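Local coordinates for protein methyltransferase (Pectobacterium atrosepticum SCRI1043, PDB 2P7I) that probably transfers methyl groups from S-adenosylmethionine to a substrate not yet identified, as a putative class I methyltransferase with a Rossmann-like fold, at residues A205-Q208 with W209-L213; F24-D27 with V28-F32; G225-Q228 with L229-Y233. All blocks are in the same frame, centred on the assembly; numbering follows the deposited sequence.

Contact 1: residues A205-Q208 with W209-L213; sequences ANFQ and WDQIL
The indole of Trp209 turns an edge back to the start of helix 206-212: CA and N of Asn206 lie near the ring plane at that edge, and CD1 comes within 3.2 Å of O of Ala205, which approaches obliquely. Phe24 stacks on this indole and Phe200 meets it edge-to-face, so the helix is seated on an aromatic cluster. On the Phe207 ring, CG of Gln208 sits over one face, toward the rim, while the amide of Gln211 arrives obliquely, with NE2 3.4 Å from CD2 of Phe207 and the two planes 29° apart. Its polar contact is with the backbone of Phe207: NE2 of Gln211 donates to O of Phe207 at 2.9 Å, from above the carbonyl plane but within the Gln211 amide plane. The backbone N of Gln211 adds only a weak bond to the same oxygen. Ala205 is the N-cap, and its O accepts from N of Trp209 at 2.9 Å. With CG anti to its carbonyl carbon (chi1 -58°), Gln208 reaches back along the first turn, and its OE1 takes the N-H of Ala205 at 2.9 Å. A water joins the next pair, accepting from ND2 of Asn206 (3.0 Å) and donating to OD2 of Asp210 (2.7 Å); the stronger partner of Asn206 is Lys202. The start of the helix is held by two side-chain amides as well as by backbone bonds, and the carboxylate of Asp210, accepting from N of Phe24 at the start of helix 24-37, would probably interact favourably with that helix end.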
loop_
_atom_site.group_PDB
_atom_site.type_symbol
_atom_site.label_atom_id
_atom_site.label_comp_id
_atom_site.label_asym_id
_atom_site.label_seq_id
_atom_site.Cartn_x
_atom_site.Cartn_y
_atom_site.Cartn_z
ATOM N N ALA B 205 -7.621 -11.243 -13.905
ATOM C CA ALA B 205 -6.750 -11.504 -15.026
ATOM C C ALA B 205 -7.501 -11.243 -16.318
ATOM O O ALA B 205 -8.732 -11.280 -16.354
ATOM C CB ALA B 205 -6.260 -12.912 -14.987
ATOM N N ASN B 206 -6.763 -10.977 -17.380
ATOM C CA ASN B 206 -7.381 -10.724 -18.683
ATOM C C ASN B 206 -8.413 -11.758 -19.076
ATOM O O ASN B 206 -9.512 -11.410 -19.509
ATOM C CB ASN B 206 -6.319 -10.652 -19.767
ATOM C CG ASN B 206 -5.606 -9.331 -19.776
ATOM O OD1 ASN B 206 -5.274 -8.783 -18.735
ATOM N ND2 ASN B 206 -5.372 -8.805 -20.958
ATOM N N PHE B 207 -8.073 -13.031 -18.924
ATOM C CA PHE B 207 -9.013 -14.074 -19.315
ATOM C C PHE B 207 -10.331 -13.903 -18.572
ATOM O O PHE B 207 -11.395 -14.141 -19.132
ATOM C CB PHE B 207 -8.406 -15.475 -19.164
ATOM C CG PHE B 207 -8.473 -16.063 -17.772
ATOM C CD1 PHE B 207 -7.442 -15.872 -16.868
ATOM C CD2 PHE B 207 -9.544 -16.872 -17.397
ATOM C CE1 PHE B 207 -7.492 -16.435 -15.604
ATOM C CE2 PHE B 207 -9.596 -17.441 -16.135
ATOM C CZ PHE B 207 -8.569 -17.217 -15.236
ATOM N N GLN B 208 -10.259 -13.426 -17.325
ATOM C CA GLN B 208 -11.462 -13.182 -16.547
ATOM C C GLN B 208 -12.193 -11.924 -17.016
ATOM O O GLN B 208 -13.418 -11.926 -17.108
ATOM C CB GLN B 208 -11.142 -13.133 -15.057
ATOM C CG GLN B 208 -10.490 -14.418 -14.576
ATOM C CD GLN B 208 -9.941 -14.331 -13.170
ATOM O OE1 GLN B 208 -9.318 -13.334 -12.784
ATOM N NE2 GLN B 208 -10.147 -15.390 -12.399
ATOM N N TRP B 209 -11.445 -10.863 -17.322
ATOM C CA TRP B 209 -12.034 -9.627 -17.835
ATOM C C TRP B 209 -12.825 -9.897 -19.104
ATOM O O TRP B 209 -13.937 -9.435 -19.251
ATOM C CB TRP B 209 -10.965 -8.561 -18.133
ATOM C CG TRP B 209 -10.399 -7.925 -16.924
ATOM C CD1 TRP B 209 -9.148 -8.083 -16.450
ATOM C CD2 TRP B 209 -11.060 -7.010 -16.034
ATOM N NE1 TRP B 209 -8.975 -7.330 -15.312
ATOM C CE2 TRP B 209 -10.134 -6.667 -15.033
ATOM C CE3 TRP B 209 -12.333 -6.447 -15.997
ATOM C CZ2 TRP B 209 -10.443 -5.795 -13.981
ATOM C CZ3 TRP B 209 -12.647 -5.591 -14.968
ATOM C CH2 TRP B 209 -11.710 -5.269 -13.968
ATOM N N ASP B 210 -12.240 -10.656 -20.011
ATOM C CA ASP B 210 -12.836 -10.851 -21.314
ATOM C C ASP B 210 -14.157 -11.594 -21.197
ATOM O O ASP B 210 -15.076 -11.330 -21.964
ATOM C CB ASP B 210 -11.866 -11.567 -22.250
ATOM C CG ASP B 210 -10.588 -10.751 -22.507
ATOM O OD1 ASP B 210 -10.592 -9.500 -22.357
ATOM O OD2 ASP B 210 -9.566 -11.378 -22.860
ATOM N N GLN B 211 -14.267 -12.489 -20.220
ATOM C CA GLN B 211 -15.535 -13.139 -19.935
ATOM C C GLN B 211 -16.499 -12.196 -19.238
ATOM O O GLN B 211 -17.633 -12.072 -19.643
ATOM C CB GLN B 211 -15.336 -14.387 -19.080
ATOM C CG GLN B 211 -14.487 -15.487 -19.726
ATOM C CD GLN B 211 -14.101 -16.562 -18.720
ATOM O OE1 GLN B 211 -14.938 -17.364 -18.314
ATOM N NE2 GLN B 211 -12.836 -16.558 -18.285
ATOM N N ILE B 212 -16.048 -11.502 -18.202
ATOM C CA ILE B 212 -16.956 -10.689 -17.401
ATOM C C ILE B 212 -17.476 -9.493 -18.208
ATOM O O ILE B 212 -18.583 -9.008 -17.967
ATOM C CB ILE B 212 -16.274 -10.210 -16.094
ATOM C CG1 ILE B 212 -17.327 -9.886 -15.034
ATOM C CG2 ILE B 212 -15.367 -9.030 -16.381
ATOM C CD1 ILE B 212 -16.740 -9.584 -13.660
ATOM N N LEU B 213 -16.683 -9.027 -19.170
ATOM C CA LEU B 213 -17.057 -7.862 -19.963
ATOM C C LEU B 213 -18.205 -8.182 -20.931
ATOM O O LEU B 213 -18.901 -7.279 -21.378
ATOM C CB LEU B 213 -15.847 -7.278 -20.716
ATOM C CG LEU B 213 -14.847 -6.502 -19.854
ATOM C CD1 LEU B 213 -13.614 -6.082 -20.653
ATOM C CD2 LEU B 213 -15.512 -5.321 -19.235
HETATM O O HOH W 1 -7.561 -9.603 -22.905
#

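Contact 2: residues F24-D27 with V28-F32; sequences FDFD and VMHPF
From CB outward, His30 runs back over the preceding turn of helix 24-37. Its CB lies 3.5 Å from O of Phe26, CD2 comes to 3.2 Å from O of Asp25, and CE1 reaches the face of the Phe26 ring, 3.8 Å from CD1. In the Phe26 conformer described, the two rings form an offset stack, centroids 4.8 Å apart and planes 22° apart, while CA of Phe26 makes a CH-pi contact over the imidazole face. Elsewhere on the helix, Phe24 has CG anti to its backbone N (chi1 180°), which carries the ring along the helix to CG1 of Val28 and CG of Met29. The selenium of Met29, a selenomethionine, lies obliquely to that ring in a Met-aromatic contact, 4.6 Å from its centroid. Phe24 O accepts from N of Val28 in a regular helical bond; the bonds from Met29 N to Phe24 O and His30 N to Asp25 O make a wider, pi-type turn ahead of Pro31, where the helix kinks. The imidazole is therefore held by aromatic and CH contacts, from its own helix and from Phe56, beside a surface where a Tris molecule, probably from the crystallisation liquor, is bound and which may mark a pocket.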
loop_
_atom_site.group_PDB
_atom_site.type_symbol
_atom_site.label_atom_id
_atom_site.label_comp_id
_atom_site.label_asym_id
_atom_site.label_seq_id
_atom_site.Cartn_x
_atom_site.Cartn_y
_atom_site.Cartn_z
ATOM N N PHE B 24 -9.620 -6.705 -23.115
ATOM C CA PHE B 24 -9.317 -5.816 -22.015
ATOM C C PHE B 24 -8.234 -4.808 -22.407
ATOM O O PHE B 24 -8.366 -3.610 -22.135
ATOM C CB PHE B 24 -8.886 -6.644 -20.804
ATOM C CG PHE B 24 -8.538 -5.830 -19.603
ATOM C CD1 PHE B 24 -9.533 -5.231 -18.853
ATOM C CD2 PHE B 24 -7.227 -5.681 -19.201
ATOM C CE1 PHE B 24 -9.199 -4.474 -17.718
ATOM C CE2 PHE B 24 -6.896 -4.915 -18.059
ATOM C CZ PHE B 24 -7.870 -4.306 -17.347
ATOM N N ASP B 25 -7.180 -5.280 -23.065
ATOM C CA ASP B 25 -6.059 -4.393 -23.429
ATOM C C ASP B 25 -6.449 -3.274 -24.397
ATOM O O ASP B 25 -6.090 -2.107 -24.217
ATOM C CB ASP B 25 -4.920 -5.199 -24.022
ATOM C CG ASP B 25 -4.441 -6.288 -23.087
ATOM O OD1 ASP B 25 -4.080 -5.984 -21.908
ATOM O OD2 ASP B 25 -4.435 -7.456 -23.542
ATOM N N PHE B 26 -7.225 -3.643 -25.395
ATOM C CA PHE B 26 -7.611 -2.709 -26.441
ATOM C C PHE B 26 -8.813 -1.857 -26.030
ATOM O O PHE B 26 -8.845 -0.664 -26.308
ATOM C CB PHE B 26 -7.903 -3.464 -27.750
ATOM C CG PHE B 26 -6.663 -3.913 -28.495
ATOM C CD1 PHE B 26 -5.491 -4.261 -27.827
ATOM C CD2 PHE B 26 -6.686 -4.021 -29.866
ATOM C CE1 PHE B 26 -4.367 -4.682 -28.517
ATOM C CE2 PHE B 26 -5.566 -4.444 -30.555
ATOM C CZ PHE B 26 -4.404 -4.770 -29.875
ATOM N N ASP B 27 -9.784 -2.456 -25.353
ATOM C CA ASP B 27 -11.025 -1.769 -25.050
ATOM C C ASP B 27 -11.006 -1.035 -23.732
ATOM O O ASP B 27 -11.717 -0.054 -23.571
ATOM C CB ASP B 27 -12.193 -2.756 -25.072
ATOM C CG ASP B 27 -12.408 -3.349 -26.453
ATOM O OD1 ASP B 27 -12.517 -2.556 -27.402
ATOM O OD2 ASP B 27 -12.420 -4.585 -26.588
ATOM N N VAL B 28 -10.195 -1.492 -22.795
ATOM C CA VAL B 28 -10.171 -0.875 -21.472
ATOM C C VAL B 28 -8.847 -0.133 -21.274
ATOM O O VAL B 28 -8.830 1.076 -20.980
ATOM C CB VAL B 28 -10.434 -1.897 -20.336
ATOM C CG1 VAL B 28 -10.171 -1.259 -18.977
ATOM C CG2 VAL B 28 -11.858 -2.438 -20.395
HETATM N N MSE B 29 -7.730 -0.816 -21.477
HETATM C CA MSE B 29 -6.462 -0.205 -21.145
HETATM C C MSE B 29 -6.021 0.920 -22.085
HETATM O O MSE B 29 -5.450 1.918 -21.623
HETATM C CB MSE B 29 -5.390 -1.276 -21.047
HETATM C CG MSE B 29 -5.508 -2.239 -19.874
HETATM SE SE MSE B 29 -5.509 -1.342 -18.194
HETATM C CE MSE B 29 -3.728 -0.662 -18.370
ATOM N N HIS B 30 -6.217 0.761 -23.400
ATOM C CA HIS B 30 -5.826 1.817 -24.348
ATOM C C HIS B 30 -6.485 3.165 -24.031
ATOM O O HIS B 30 -5.810 4.169 -23.936
ATOM C CB HIS B 30 -6.077 1.407 -25.793
ATOM C CG HIS B 30 -5.079 0.438 -26.338
ATOM N ND1 HIS B 30 -5.062 0.062 -27.663
ATOM C CD2 HIS B 30 -4.059 -0.231 -25.749
ATOM C CE1 HIS B 30 -4.075 -0.786 -27.871
ATOM N NE2 HIS B 30 -3.454 -0.985 -26.727
ATOM N N PRO B 31 -7.812 3.197 -23.868
ATOM C CA PRO B 31 -8.410 4.486 -23.496
ATOM C C PRO B 31 -7.942 5.113 -22.166
ATOM O O PRO B 31 -7.765 6.322 -22.100
ATOM C CB PRO B 31 -9.933 4.197 -23.508
ATOM C CG PRO B 31 -10.075 2.733 -23.552
ATOM C CD PRO B 31 -8.820 2.161 -24.144
ATOM N N PHE B 32 -7.733 4.311 -21.137
ATOM C CA PHE B 32 -7.227 4.816 -19.865
ATOM C C PHE B 32 -5.792 5.284 -19.998
ATOM O O PHE B 32 -5.404 6.230 -19.335
ATOM C CB PHE B 32 -7.373 3.771 -18.752
ATOM C CG PHE B 32 -8.777 3.623 -18.249
ATOM C CD1 PHE B 32 -9.526 4.739 -17.894
ATOM C CD2 PHE B 32 -9.352 2.382 -18.115
ATOM C CE1 PHE B 32 -10.817 4.627 -17.423
ATOM C CE2 PHE B 32 -10.677 2.270 -17.643
ATOM C CZ PHE B 32 -11.395 3.402 -17.303
#

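Contact 3: residues G225-Q228 with L229-Y233; sequences GCYQ and LGQQY
Tyr227 and Gln231 meet one turn apart where helix 220-230 runs out into a type I beta turn, Gly230 to Tyr233, ahead of strand 237-245 of the Rossmann-like methyltransferase sheet. The backbone bonds come first. N of Leu229 donates to O of Gly225 at 2.8 Å, nearly straight at 168°, and N of Gly230 to O of Cys226 at 3.0 Å, from above the carbonyl plane. The next bond, N of Gln231 to O of Tyr227, is weak at 3.4 Å, so the helical pattern slackens towards its end. N of Gln232 then donates to O of Leu229, a tighter step of three residues, and N of Tyr233 to O of Gly230 closes the beta turn. Van der Waals packing points mainly outward. CB of Leu229 lies 3.4 Å from O of Gly225, but the end of the side chain leads away to Phe201 of strand 192-201 and to Gln150 of the second subunit. Cys226 packs on Phe200 and on Ile151 of the second subunit, while the Tyr227 ring meets Phe32 of helix 24-37 with planes nearly parallel. Among polar side chains, Tyr227 extends with CG anti to its backbone N (chi1 173°), which brings its hydroxyl end alongside the Gln231 amide. The Gln231 chain, extended beyond CG, crosses the phenol obliquely, with amide and ring planes 63° apart. The amide oxygen OE1 accepts from NH1 of Arg196 of the third subunit, fixing the amide at an interface where Gln231 also packs on Thr194 of that chain. On the phenol side, NE2 of Gln231 stands 3.3 Å from CZ and 3.1 Å from OH of Tyr227, at an angle too poor for a hydrogen bond.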
loop_
_atom_site.group_PDB
_atom_site.type_symbol
_atom_site.label_atom_id
_atom_site.label_comp_id
_atom_site.label_asym_id
_atom_site.label_seq_id
_atom_site.Cartn_x
_atom_site.Cartn_y
_atom_site.Cartn_z
ATOM N N GLY B 225 -13.803 3.893 -11.870
ATOM C CA GLY B 225 -13.376 3.828 -10.461
ATOM C C GLY B 225 -12.031 3.124 -10.262
ATOM O O GLY B 225 -11.222 3.510 -9.394
ATOM N N CYS B 226 -11.790 2.084 -11.046
ATOM C CA CYS B 226 -10.540 1.357 -10.993
ATOM C C CYS B 226 -9.423 2.226 -11.491
ATOM O O CYS B 226 -8.314 2.120 -11.008
ATOM C CB CYS B 226 -10.604 0.100 -11.845
ATOM S SG CYS B 226 -11.714 -1.214 -11.176
ATOM N N TYR B 227 -9.677 2.981 -12.549
ATOM C CA TYR B 227 -8.703 3.976 -13.006
ATOM C C TYR B 227 -8.386 5.028 -11.927
ATOM O O TYR B 227 -7.214 5.389 -11.652
ATOM C CB TYR B 227 -9.220 4.637 -14.290
ATOM C CG TYR B 227 -8.370 5.801 -14.740
ATOM C CD1 TYR B 227 -7.142 5.586 -15.363
ATOM C CD2 TYR B 227 -8.768 7.101 -14.510
ATOM C CE1 TYR B 227 -6.348 6.652 -15.796
ATOM C CE2 TYR B 227 -7.963 8.187 -14.925
ATOM C CZ TYR B 227 -6.750 7.955 -15.549
ATOM O OH TYR B 227 -5.950 9.017 -15.947
ATOM N N GLN B 228 -9.428 5.575 -11.338
ATOM C CA GLN B 228 -9.288 6.606 -10.335
ATOM C C GLN B 228 -8.524 6.069 -9.119
ATOM O O GLN B 228 -7.602 6.708 -8.630
ATOM C CB GLN B 228 -10.641 7.108 -9.880
ATOM C CG GLN B 228 -11.415 7.899 -10.904
ATOM C CD GLN B 228 -12.851 8.131 -10.392
ATOM O OE1 GLN B 228 -13.108 9.054 -9.629
ATOM N NE2 GLN B 228 -13.723 7.240 -10.715
ATOM N N LEU B 229 -8.941 4.909 -8.609
ATOM C CA LEU B 229 -8.244 4.333 -7.455
ATOM C C LEU B 229 -6.821 3.902 -7.752
ATOM O O LEU B 229 -5.977 4.010 -6.887
ATOM C CB LEU B 229 -9.014 3.149 -6.881
ATOM C CG LEU B 229 -8.528 2.683 -5.497
ATOM C CD1 LEU B 229 -8.824 3.708 -4.426
ATOM C CD2 LEU B 229 -9.130 1.298 -5.198
ATOM N N GLY B 230 -6.561 3.405 -8.954
ATOM C CA GLY B 230 -5.235 3.033 -9.380
ATOM C C GLY B 230 -4.204 4.101 -9.221
ATOM O O GLY B 230 -3.062 3.818 -8.859
ATOM N N GLN B 231 -4.574 5.347 -9.512
ATOM C CA GLN B 231 -3.638 6.450 -9.279
ATOM C C GLN B 231 -3.162 6.536 -7.837
ATOM O O GLN B 231 -2.053 7.020 -7.588
ATOM C CB GLN B 231 -4.245 7.783 -9.703
ATOM C CG GLN B 231 -4.448 7.844 -11.206
ATOM C CD GLN B 231 -5.042 9.148 -11.679
ATOM O OE1 GLN B 231 -5.509 9.941 -10.876
ATOM N NE2 GLN B 231 -5.086 9.335 -13.010
ATOM N N GLN B 232 -3.982 6.084 -6.888
ATOM C CA GLN B 232 -3.612 6.126 -5.486
ATOM C C GLN B 232 -2.743 4.919 -5.068
ATOM O O GLN B 232 -2.160 4.953 -3.992
ATOM C CB GLN B 232 -4.895 6.199 -4.622
ATOM C CG GLN B 232 -5.758 7.393 -5.017
ATOM C CD GLN B 232 -6.983 7.654 -4.146
ATOM O OE1 GLN B 232 -7.290 6.946 -3.152
ATOM N NE2 GLN B 232 -7.674 8.721 -4.487
ATOM N N TYR B 233 -2.663 3.887 -5.918
ATOM C CA TYR B 233 -1.851 2.697 -5.609
ATOM C C TYR B 233 -1.096 2.291 -6.887
ATOM O O TYR B 233 -1.361 1.251 -7.465
ATOM C CB TYR B 233 -2.746 1.535 -5.095
ATOM C CG TYR B 233 -3.415 1.818 -3.785
ATOM C CD1 TYR B 233 -2.722 1.737 -2.560
ATOM C CD2 TYR B 233 -4.723 2.269 -3.770
ATOM C CE1 TYR B 233 -3.346 2.039 -1.390
ATOM C CE2 TYR B 233 -5.353 2.560 -2.606
ATOM C CZ TYR B 233 -4.675 2.446 -1.407
ATOM O OH TYR B 233 -5.324 2.798 -0.259
#

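Overall arrangement
From the N terminus, contact 2 comes first, on helix 24-37 ahead of the first strand of the sheet; contacts 1 and 3 follow much later, on the successive helices 206-212 and 220-230 between strands 192-201 and 237-245. Each joins adjacent segments and closes no long loop, so the three lie in series and none nests or crosses. In space, helix 24-37 links the other two: its start meets contact 1 and, further along, its side chains pack on contact 3. Contacts 1 and 3 do not touch, their nearest atoms about 5 Å apart, yet both reach the second subunit.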